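Local coordinates for protein Dye-decolorizing peroxidase (Irpex lacteus, PDB 7D8M) that probably acts as a heme b peroxidase of the dye-decolorizing family, using hydrogen peroxide to oxidise dyes and other substrates, at residues P210-D215 against V445-A450; G14-G19 against I196-R201; L102-S107 against I428-G433. One frame throughout, in Å; residues are numbered along the deposited sequence.

Interaction 1. Residues P210-D215 against V445-A450; sequences PSWALD and VEKFAA
Trp212 lies against Lys447 and Phe448, two residues at the end of helix 441-448. The contact belongs to the periphery of the DyP-type fold, which is built from two ferredoxin-like halves, as in the dimeric alpha+beta barrel family. Residues 210-215 form the loop before strand 217-226 of the second sheet. Helix 441-448 follows strand 428-438, the last strand of that sheet. The loop first closes on itself. Pro210 O accepts a hydrogen bond from Ala213 N at 3.3 Å, and Ser211 O accepts one from Leu214 N at 3.1 Å. These bonds curl the chain and leave Trp212 directed at the helix. With chi1 at 71°, its CG sits between the backbone N and the carbonyl carbon. The Trp212 and Lys447 side chains cross at about a right angle, and the CD-CE bond of Lys447 lies flat over the indole.

These last two carbons of Lys447 meet one ring face. CD comes to 3.3 Å from Trp212 CD2. Lys447 CE lies 3.3 Å from the centroid of the five-membered ring, 8° off the normal, a CH-pi contact. The bend at chi4 lifts Lys447 NZ off the ring, to 4.8 Å from the same centroid but still over the face, a cation-pi contact in which CE does the touching.

The six-membered ring meets Phe448 obliquely. Trp212 CZ3 is 3.5 Å from Phe448 CE2, with the planes at 72°. Phe448 also stacks with Phe72 and meets Phe77 edge-to-face, which ties the helix end to the first half of the fold. Trp212 NE1 is hydrogen-bonded to Asp85 OD1, which helps fix the rotation of the indole. Next in sequence, Ala213 covers the opposite face: its CB sits 4.1 Å above the plane of the Trp212 ring, over the centre.

Interaction 2. Residues G14-G19 against I196-R201; sequences GDILVG and IIFTGR
Ile16 presses its CG2 methyl into the notch formed by Ile197 and Phe198. It is the main bump of this buried contact between two short helices with few or weak backbone bonds, 14-17 and 194-197. The walls of the notch are built by neighbours in sequence. Ile197 CG2 lies 3.9 Å above the plane of the Phe198 ring, over its centre. The Ile197 methyl thus sits on the ring face, and the Ile16 methyl fits the angle between that methyl and the CE1 corner of the ring. Ile16 CG2 approaches the ring obliquely and comes to 3.6 Å from Phe198 CE1. The same methyl is 3.9 Å from Ile197 CG2. The two isoleucine side chains point opposite ways and pass side by side. In each, CG2 is anti to the backbone N, which puts this branch forward into the contact.

Leu17 closes the rim of the ring. Its CB meets Phe198 CZ at 3.9 Å, at the edge and near the ring plane. Leu17 CD2 is a little farther from the same atom, at 4.2 Å. Beyond Phe198 the chain leaves by a type II turn to Arg201, with Gly200 at positive phi.

The contact joins the N-terminal helix of the first half of the DyP fold to the second half. Leu17 and Ile197 both rest on Ile334 of strand 334-340, and Ile16 touches Ser438 at the end of strand 428-438. Ile197 does not touch the heme: about 10 Å separates the nearest atoms of its side chain and the cofactor.

Every atom that meets across the two segments is carbon. The fit therefore depends on shape and on exclusion of water, not on the direction of any bond.

Interaction 3. Residues L102-S107 against I428-G433; sequences LGDDTS and IISNGG. With HEM (protoporphyrin IX containing Fe), chain B.
The first torsions of Asp104 and Ser430 turn the two groups toward each other. Asp104 has CG anti to its carbonyl carbon (chi1 -87°), and the carboxylate reaches toward the strand. Ser430 has OG anti to the backbone N (chi1 176°), and the hydroxyl reaches back. Ser430 OG donates to Asp104 OD2 at 2.8 Å, coming in tilted from the carboxylate plane. The position of OD2 is less certain than most, because another atom of the model lies too close to it. Ser430 CB lies off the oxygen end of the carboxylate, also tilted out of its plane, 3.4 Å from Asp104 OD1.

The serine oxygen has a second role. It accepts a hydrogen bond from Gly432 N at 3.2 Å, with an N-H...O angle of 152°, in an ST turn. The hydroxyl thus appears to donate one hydrogen bond to the aspartate while accepting one from its own strand.

Segment 428-433 begins strand 428-438, at one margin of the second four-stranded antiparallel sheet of the DyP fold. Segment 102-107 leaves helix 95-102 of the first half, and Gly103 ends that helix in a Schellman motif. Asp104 therefore reaches from one half to the other. Its OD2 also forms a salt bridge with Arg222 NH2 and accepts a hydrogen bond from Trp109 NE1, while OD1 accepts one from Gln404 NE2. These partners probably favour a charged carboxylate.

A water makes a second bridge. It donates to Asp105 O at 2.7 Å and to Ser430 O at 2.9 Å. Asp105 OD1 accepts a hydrogen bond from Ser107 N at 3.1 Å, from well above the carboxylate plane, in an Asx turn.

At the start of the strand, Ile428 belongs to the heme pocket. Its CD1 lies 3.4 Å from CAB of a heme vinyl group.

All three contacts join parts of the chain far apart in sequence. Interaction 2 is the buried one and is purely apolar. Interaction 1 is more peripheral and rests on aromatic and cationic contacts. Interaction 3 is partly buried and polar, with a charged group and a water. Interactions 1 and 2 touch: Asp215 OD1 forms a salt bridge with Arg201 NE, and Ala213 O probably takes a hydrogen bond from Thr199 OG1. Interaction 3 lies across the chain's centre from interaction 2, with nearest atoms about 15 Å apart. It is linked to interaction 1 through the chain, since strand 428-438 leads into helix 441-448.

Interaction 1. Residues P210-D215 against V445-A450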
loop_
_atom_site.group_PDB
_atom_site.type_symbol
_atom_site.label_atom_id
_atom_site.label_comp_id
_atom_site.label_asym_id
_atom_site.label_seq_id
_atom_site.Cartn_x
_atom_site.Cartn_y
_atom_site.Cartn_z
ATOM N N PRO A 210 6.064 -18.024 15.945
ATOM C CA PRO A 210 5.558 -19.409 15.913
ATOM C C PRO A 210 5.770 -20.085 14.564
ATOM O O PRO A 210 5.772 -19.445 13.509
ATOM C CB PRO A 210 4.060 -19.253 16.210
ATOM C CG PRO A 210 3.919 -17.961 16.879
ATOM C CD PRO A 210 5.042 -17.068 16.403
ATOM N N SER A 211 5.907 -21.413 14.611
ATOM C CA SER A 211 6.275 -22.171 13.420
ATOM C C SER A 211 5.169 -22.152 12.374
ATOM O O SER A 211 5.450 -22.069 11.172
ATOM C CB SER A 211 6.608 -23.616 13.802
ATOM O OG SER A 211 7.481 -23.668 14.915
ATOM N N TRP A 212 3.907 -22.267 12.808
ATOM C CA TRP A 212 2.792 -22.321 11.863
ATOM C C TRP A 212 2.696 -21.047 11.028
ATOM O O TRP A 212 2.134 -21.069 9.927
ATOM C CB TRP A 212 1.481 -22.547 12.610
ATOM C CG TRP A 212 1.064 -21.349 13.397
ATOM C CD1 TRP A 212 1.333 -21.098 14.713
ATOM C CD2 TRP A 212 0.326 -20.217 12.916
ATOM N NE1 TRP A 212 0.797 -19.889 15.083
ATOM C CE2 TRP A 212 0.176 -19.326 13.997
ATOM C CE3 TRP A 212 -0.218 -19.869 11.676
ATOM C CZ2 TRP A 212 -0.499 -18.113 13.875
ATOM C CZ3 TRP A 212 -0.889 -18.662 11.560
ATOM C CH2 TRP A 212 -1.024 -17.801 12.650
ATOM N N ALA A 213 3.208 -19.929 11.544
ATOM C CA ALA A 213 3.135 -18.648 10.849
ATOM C C ALA A 213 4.154 -18.515 9.725
ATOM O O ALA A 213 4.142 -17.496 9.023
ATOM C CB ALA A 213 3.325 -17.504 11.846
ATOM N N LEU A 214 5.026 -19.507 9.539
ATOM C CA LEU A 214 6.042 -19.450 8.497
ATOM C C LEU A 214 5.432 -19.127 7.138
ATOM O O LEU A 214 4.420 -19.713 6.735
ATOM C CB LEU A 214 6.798 -20.781 8.435
ATOM C CG LEU A 214 7.998 -20.801 7.485
ATOM C CD1 LEU A 214 9.078 -19.847 7.963
ATOM C CD2 LEU A 214 8.539 -22.219 7.357
ATOM N N ASP A 215 6.045 -18.162 6.447
ATOM C CA ASP A 215 5.695 -17.781 5.083
ATOM C C ASP A 215 4.337 -17.096 4.982
ATOM O O ASP A 215 3.778 -16.990 3.888
ATOM C CB ASP A 215 5.748 -18.990 4.143
ATOM C CG ASP A 215 7.164 -19.448 3.873
ATOM O OD1 ASP A 215 8.088 -18.622 3.994
ATOM O OD2 ASP A 215 7.356 -20.636 3.535
ATOM N N VAL A 445 -5.183 -24.410 5.771
ATOM C CA VAL A 445 -5.862 -25.697 5.916
ATOM C C VAL A 445 -5.544 -26.328 7.262
ATOM O O VAL A 445 -6.437 -26.831 7.955
ATOM C CB VAL A 445 -5.478 -26.635 4.759
ATOM C CG1 VAL A 445 -6.197 -27.978 4.915
ATOM C CG2 VAL A 445 -5.803 -25.995 3.419
ATOM N N GLU A 446 -4.267 -26.312 7.652
ATOM C CA GLU A 446 -3.831 -27.088 8.805
ATOM C C GLU A 446 -4.166 -26.415 10.128
ATOM O O GLU A 446 -4.414 -27.110 11.119
ATOM C CB GLU A 446 -2.330 -27.364 8.712
ATOM C CG GLU A 446 -1.978 -28.327 7.582
ATOM C CD GLU A 446 -0.486 -28.508 7.410
ATOM O OE1 GLU A 446 0.286 -27.755 8.043
ATOM O OE2 GLU A 446 -0.085 -29.406 6.638
ATOM N N LYS A 447 -4.190 -25.084 10.180
ATOM C CA LYS A 447 -4.527 -24.398 11.419
ATOM C C LYS A 447 -5.919 -23.782 11.377
ATOM O O LYS A 447 -6.775 -24.131 12.196
ATOM C CB LYS A 447 -3.483 -23.325 11.752
ATOM C CG LYS A 447 -3.116 -23.323 13.228
ATOM C CD LYS A 447 -2.313 -22.106 13.614
ATOM C CE LYS A 447 -1.847 -22.187 15.069
ATOM N NZ LYS A 447 -2.788 -22.934 15.950
ATOM N N PHE A 448 -6.180 -22.882 10.425
ATOM C CA PHE A 448 -7.425 -22.127 10.462
ATOM C C PHE A 448 -8.647 -22.975 10.125
ATOM O O PHE A 448 -9.762 -22.608 10.507
ATOM C CB PHE A 448 -7.306 -20.922 9.535
ATOM C CG PHE A 448 -6.279 -19.929 10.010
ATOM C CD1 PHE A 448 -6.626 -18.930 10.904
ATOM C CD2 PHE A 448 -4.962 -20.042 9.622
ATOM C CE1 PHE A 448 -5.674 -18.032 11.373
ATOM C CE2 PHE A 448 -4.004 -19.144 10.092
ATOM C CZ PHE A 448 -4.368 -18.148 10.966
ATOM N N ALA A 449 -8.467 -24.102 9.447
ATOM C CA ALA A 449 -9.574 -25.003 9.146
ATOM C C ALA A 449 -9.505 -26.297 9.959
ATOM O O ALA A 449 -10.037 -27.328 9.541
ATOM C CB ALA A 449 -9.616 -25.305 7.648
ATOM N N ALA A 450 -8.880 -26.254 11.134
ATOM C CA ALA A 450 -8.710 -27.454 11.949
ATOM C C ALA A 450 -10.057 -27.915 12.502
ATOM O O ALA A 450 -10.683 -27.209 13.300
ATOM C CB ALA A 450 -7.728 -27.186 13.087
#

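Interaction 2. Residues G14-G19 against I196-R201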
loop_
_atom_site.group_PDB
_atom_site.type_symbol
_atom_site.label_atom_id
_atom_site.label_comp_id
_atom_site.label_asym_id
_atom_site.label_seq_id
_atom_site.Cartn_x
_atom_site.Cartn_y
_atom_site.Cartn_z
ATOM N N GLY A 14 -0.053 -15.636 -3.391
ATOM C CA GLY A 14 0.604 -14.935 -4.478
ATOM C C GLY A 14 0.549 -13.421 -4.386
ATOM O O GLY A 14 1.461 -12.743 -4.865
ATOM N N ASP A 15 -0.515 -12.863 -3.798
ATOM C CA ASP A 15 -0.619 -11.405 -3.774
ATOM C C ASP A 15 0.439 -10.760 -2.887
ATOM O O ASP A 15 0.699 -9.557 -3.024
ATOM C CB ASP A 15 -2.013 -10.966 -3.325
ATOM C CG ASP A 15 -2.289 -9.507 -3.643
ATOM O OD1 ASP A 15 -2.246 -9.150 -4.838
ATOM O OD2 ASP A 15 -2.538 -8.716 -2.701
ATOM N N ILE A 16 1.071 -11.529 -1.999
ATOM C CA ILE A 16 2.059 -10.956 -1.088
ATOM C C ILE A 16 3.280 -10.464 -1.850
ATOM O O ILE A 16 3.760 -9.337 -1.643
ATOM C CB ILE A 16 2.467 -11.985 -0.019
ATOM C CG1 ILE A 16 1.236 -12.523 0.726
ATOM C CG2 ILE A 16 3.524 -11.370 0.926
ATOM C CD1 ILE A 16 1.525 -13.733 1.622
ATOM N N LEU A 17 3.827 -11.311 -2.715
ATOM C CA LEU A 17 5.176 -11.087 -3.220
ATOM C C LEU A 17 5.195 -10.531 -4.630
ATOM O O LEU A 17 5.985 -9.629 -4.923
ATOM C CB LEU A 17 5.988 -12.382 -3.181
ATOM C CG LEU A 17 7.434 -12.304 -3.674
ATOM C CD1 LEU A 17 8.226 -11.308 -2.838
ATOM C CD2 LEU A 17 8.075 -13.679 -3.620
ATOM N N VAL A 18 4.348 -11.046 -5.509
ATOM C CA VAL A 18 4.314 -10.577 -6.882
ATOM C C VAL A 18 3.104 -9.714 -7.153
ATOM O O VAL A 18 3.160 -8.868 -8.062
ATOM C CB VAL A 18 4.380 -11.754 -7.876
ATOM C CG1 VAL A 18 5.690 -12.486 -7.696
ATOM C CG2 VAL A 18 3.215 -12.710 -7.669
ATOM N N GLY A 19 2.048 -9.842 -6.367
ATOM C CA GLY A 19 0.819 -9.161 -6.704
ATOM C C GLY A 19 0.009 -9.958 -7.702
ATOM O O GLY A 19 0.539 -10.688 -8.547
ATOM N N ILE A 196 11.714 -9.597 6.407
ATOM C CA ILE A 196 11.044 -8.304 6.494
ATOM C C ILE A 196 9.654 -8.393 5.888
ATOM O O ILE A 196 8.755 -7.637 6.270
ATOM C CB ILE A 196 11.892 -7.207 5.816
ATOM C CG1 ILE A 196 13.283 -7.137 6.447
ATOM C CG2 ILE A 196 11.227 -5.828 5.915
ATOM C CD1 ILE A 196 13.264 -6.907 7.948
ATOM N N ILE A 197 9.445 -9.321 4.959
ATOM C CA ILE A 197 8.153 -9.509 4.316
ATOM C C ILE A 197 7.408 -10.712 4.885
ATOM O O ILE A 197 6.200 -10.638 5.123
ATOM C CB ILE A 197 8.334 -9.653 2.789
ATOM C CG1 ILE A 197 9.015 -8.413 2.191
ATOM C CG2 ILE A 197 6.991 -10.000 2.106
ATOM C CD1 ILE A 197 8.454 -7.058 2.675
ATOM N N PHE A 198 8.110 -11.826 5.090
ATOM C CA PHE A 198 7.494 -13.101 5.436
ATOM C C PHE A 198 7.809 -13.452 6.883
ATOM O O PHE A 198 8.983 -13.570 7.256
ATOM C CB PHE A 198 7.988 -14.215 4.514
ATOM C CG PHE A 198 7.626 -14.018 3.075
ATOM C CD1 PHE A 198 6.314 -14.148 2.651
ATOM C CD2 PHE A 198 8.602 -13.714 2.141
ATOM C CE1 PHE A 198 5.980 -13.970 1.324
ATOM C CE2 PHE A 198 8.275 -13.534 0.823
ATOM C CZ PHE A 198 6.960 -13.665 0.412
ATOM N N THR A 199 6.764 -13.644 7.683
ATOM C CA THR A 199 6.956 -14.052 9.067
ATOM C C THR A 199 7.656 -15.405 9.130
ATOM O O THR A 199 7.390 -16.302 8.326
ATOM C CB THR A 199 5.609 -14.121 9.787
ATOM O OG1 THR A 199 4.711 -14.944 9.031
ATOM C CG2 THR A 199 5.014 -12.717 9.930
ATOM N N GLY A 200 8.586 -15.535 10.075
ATOM C CA GLY A 200 9.312 -16.765 10.278
ATOM C C GLY A 200 10.534 -16.948 9.410
ATOM O O GLY A 200 11.306 -17.880 9.658
ATOM N N ARG A 201 10.748 -16.096 8.406
ATOM C CA ARG A 201 11.903 -16.221 7.529
ATOM C C ARG A 201 13.064 -15.361 8.043
ATOM O O ARG A 201 12.979 -14.718 9.092
ATOM C CB ARG A 201 11.527 -15.866 6.088
ATOM C CG ARG A 201 10.611 -16.883 5.419
ATOM C CD ARG A 201 11.239 -18.278 5.388
ATOM N NE ARG A 201 10.320 -19.278 4.848
ATOM C CZ ARG A 201 10.653 -20.542 4.596
ATOM N NH1 ARG A 201 11.886 -20.963 4.837
ATOM N NH2 ARG A 201 9.754 -21.388 4.112
#

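Interaction 3. Residues L102-S107 against I428-G433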
loop_
_atom_site.group_PDB
_atom_site.type_symbol
_atom_site.label_atom_id
_atom_site.label_comp_id
_atom_site.label_asym_id
_atom_site.label_seq_id
_atom_site.Cartn_x
_atom_site.Cartn_y
_atom_site.Cartn_z
ATOM N N LEU A 102 -2.651 6.544 13.583
ATOM C CA LEU A 102 -2.523 6.841 12.162
ATOM C C LEU A 102 -2.924 8.274 11.830
ATOM O O LEU A 102 -2.701 8.728 10.699
ATOM C CB LEU A 102 -3.372 5.856 11.329
ATOM C CG LEU A 102 -3.177 4.360 11.613
ATOM C CD1 LEU A 102 -3.987 3.471 10.664
ATOM C CD2 LEU A 102 -1.700 3.984 11.564
ATOM N N GLY A 103 -3.500 8.995 12.790
ATOM C CA GLY A 103 -4.030 10.313 12.517
ATOM C C GLY A 103 -5.414 10.306 11.921
ATOM O O GLY A 103 -5.848 11.324 11.375
ATOM N N ASP A 104 -6.118 9.179 12.002
ATOM C CA ASP A 104 -7.447 9.054 11.426
ATOM C C ASP A 104 -8.498 9.713 12.308
ATOM O O ASP A 104 -8.416 9.696 13.540
ATOM C CB ASP A 104 -7.824 7.574 11.244
ATOM C CG ASP A 104 -7.357 7.008 9.921
ATOM O OD1 ASP A 104 -6.506 7.642 9.259
ATOM O OD2 ASP A 104 -7.851 5.923 9.546
ATOM N N ASP A 105 -9.504 10.274 11.656
ATOM C CA ASP A 105 -10.741 10.710 12.286
ATOM C C ASP A 105 -11.798 9.702 11.843
ATOM O O ASP A 105 -12.207 9.702 10.679
ATOM C CB ASP A 105 -11.062 12.144 11.860
ATOM C CG ASP A 105 -12.461 12.588 12.233
ATOM O OD1 ASP A 105 -13.144 11.902 13.025
ATOM O OD2 ASP A 105 -12.881 13.648 11.718
ATOM N N THR A 106 -12.215 8.819 12.759
ATOM C CA THR A 106 -13.065 7.697 12.364
ATOM C C THR A 106 -14.450 8.129 11.909
ATOM O O THR A 106 -15.207 7.286 11.424
ATOM C CB THR A 106 -13.191 6.680 13.504
ATOM O OG1 THR A 106 -13.666 7.332 14.692
ATOM C CG2 THR A 106 -11.834 6.032 13.790
ATOM N N SER A 107 -14.796 9.414 12.025
ATOM C CA SER A 107 -16.070 9.870 11.483
ATOM C C SER A 107 -16.139 9.709 9.970
ATOM O O SER A 107 -17.238 9.729 9.406
ATOM C CB SER A 107 -16.333 11.329 11.872
ATOM O OG SER A 107 -15.443 12.220 11.217
ATOM N N ILE A 428 -6.613 13.239 0.472
ATOM C CA ILE A 428 -6.796 11.817 0.713
ATOM C C ILE A 428 -7.491 11.680 2.054
ATOM O O ILE A 428 -7.019 12.221 3.061
ATOM C CB ILE A 428 -5.452 11.071 0.707
ATOM C CG1 ILE A 428 -4.869 11.071 -0.707
ATOM C CG2 ILE A 428 -5.621 9.650 1.230
ATOM C CD1 ILE A 428 -3.468 10.565 -0.764
ATOM N N ILE A 429 -8.619 10.986 2.065
ATOM C CA ILE A 429 -9.429 10.835 3.266
ATOM C C ILE A 429 -9.524 9.351 3.558
ATOM O O ILE A 429 -9.949 8.572 2.694
ATOM C CB ILE A 429 -10.818 11.471 3.098
ATOM C CG1 ILE A 429 -10.666 12.992 2.980
ATOM C CG2 ILE A 429 -11.703 11.138 4.276
ATOM C CD1 ILE A 429 -11.917 13.694 2.578
ATOM N N SER A 430 -9.092 8.957 4.751
ATOM C CA SER A 430 -9.161 7.556 5.148
ATOM C C SER A 430 -10.600 7.170 5.438
ATOM O O SER A 430 -11.247 7.780 6.294
ATOM C CB SER A 430 -8.296 7.304 6.379
ATOM O OG SER A 430 -8.448 5.961 6.817
ATOM N N ASN A 431 -11.106 6.169 4.718
ATOM C CA ASN A 431 -12.369 5.532 5.059
ATOM C C ASN A 431 -12.158 4.277 5.892
ATOM O O ASN A 431 -13.072 3.451 6.002
ATOM C CB ASN A 431 -13.171 5.191 3.794
ATOM C CG ASN A 431 -13.570 6.425 2.986
ATOM O OD1 ASN A 431 -13.646 6.371 1.765
ATOM N ND2 ASN A 431 -13.840 7.535 3.668
ATOM N N GLY A 432 -10.966 4.098 6.446
ATOM C CA GLY A 432 -10.707 2.990 7.337
ATOM C C GLY A 432 -10.376 1.680 6.637
ATOM O O GLY A 432 -10.243 1.582 5.418
ATOM N N GLY A 433 -10.218 0.658 7.463
ATOM C CA GLY A 433 -9.809 -0.655 6.989
ATOM C C GLY A 433 -9.511 -1.549 8.169
ATOM O O GLY A 433 -10.039 -1.345 9.266
HETATM C CHA HEM B . 5.048 5.390 -3.610
HETATM C CHB HEM B . 0.733 7.446 -4.429
HETATM C CHC HEM B . -0.764 5.966 -0.048
HETATM C CHD HEM B . 3.702 4.361 0.950
HETATM C C1A HEM B . 4.014 6.055 -4.229
HETATM C C2A HEM B . 4.014 6.567 -5.586
HETATM C C3A HEM B . 2.810 7.124 -5.811
HETATM C C4A HEM B . 2.018 6.982 -4.609
HETATM C CMA HEM B . 2.309 7.806 -7.097
HETATM C CAA HEM B . 5.209 6.458 -6.572
HETATM C CBA HEM B . 5.126 5.152 -7.361
HETATM C CGA HEM B . 6.071 4.104 -6.807
HETATM O O1A HEM B . 7.185 4.469 -6.362
HETATM O O2A HEM B . 5.722 2.891 -6.835
HETATM C C1B HEM B . -0.049 7.187 -3.329
HETATM C C2B HEM B . -1.452 7.514 -3.214
HETATM C C3B HEM B . -1.860 7.113 -1.995
HETATM C C4B HEM B . -0.735 6.509 -1.318
HETATM C CMB HEM B . -2.259 8.238 -4.331
HETATM C CAB HEM B . -3.267 7.189 -1.351
HETATM C CBB HEM B . -4.393 7.347 -2.054
HETATM C C1C HEM B . 0.324 5.464 0.645
HETATM C C2C HEM B . 0.354 5.057 2.040
HETATM C C3C HEM B . 1.595 4.605 2.313
HETATM C C4C HEM B . 2.385 4.736 1.103
HETATM C CMC HEM B . -0.878 5.129 2.975
HETATM C CAC HEM B . 2.187 4.069 3.643
HETATM C CBC HEM B . 1.685 4.385 4.850
HETATM C C1D HEM B . 4.412 4.387 -0.232
HETATM C C2D HEM B . 5.696 3.754 -0.495
HETATM C C3D HEM B . 6.064 4.043 -1.744
HETATM C C4D HEM B . 5.027 4.871 -2.332
HETATM C CMD HEM B . 6.520 2.903 0.484
HETATM C CAD HEM B . 7.365 3.588 -2.434
HETATM C CBD HEM B . 8.455 4.623 -2.141
HETATM C CGD HEM B . 9.797 4.195 -2.697
HETATM O O1D HEM B . 10.524 5.072 -3.233
HETATM O O2D HEM B . 10.142 2.983 -2.616
HETATM N NA HEM B . 2.789 6.333 -3.664
HETATM N NB HEM B . 0.365 6.572 -2.154
HETATM N NC HEM B . 1.578 5.262 0.118
HETATM N ND HEM B . 4.021 5.048 -1.383
HETATM FE FE HEM B . 2.216 5.953 -1.703
HETATM O O HOH W 1 -10.389 8.869 8.893
#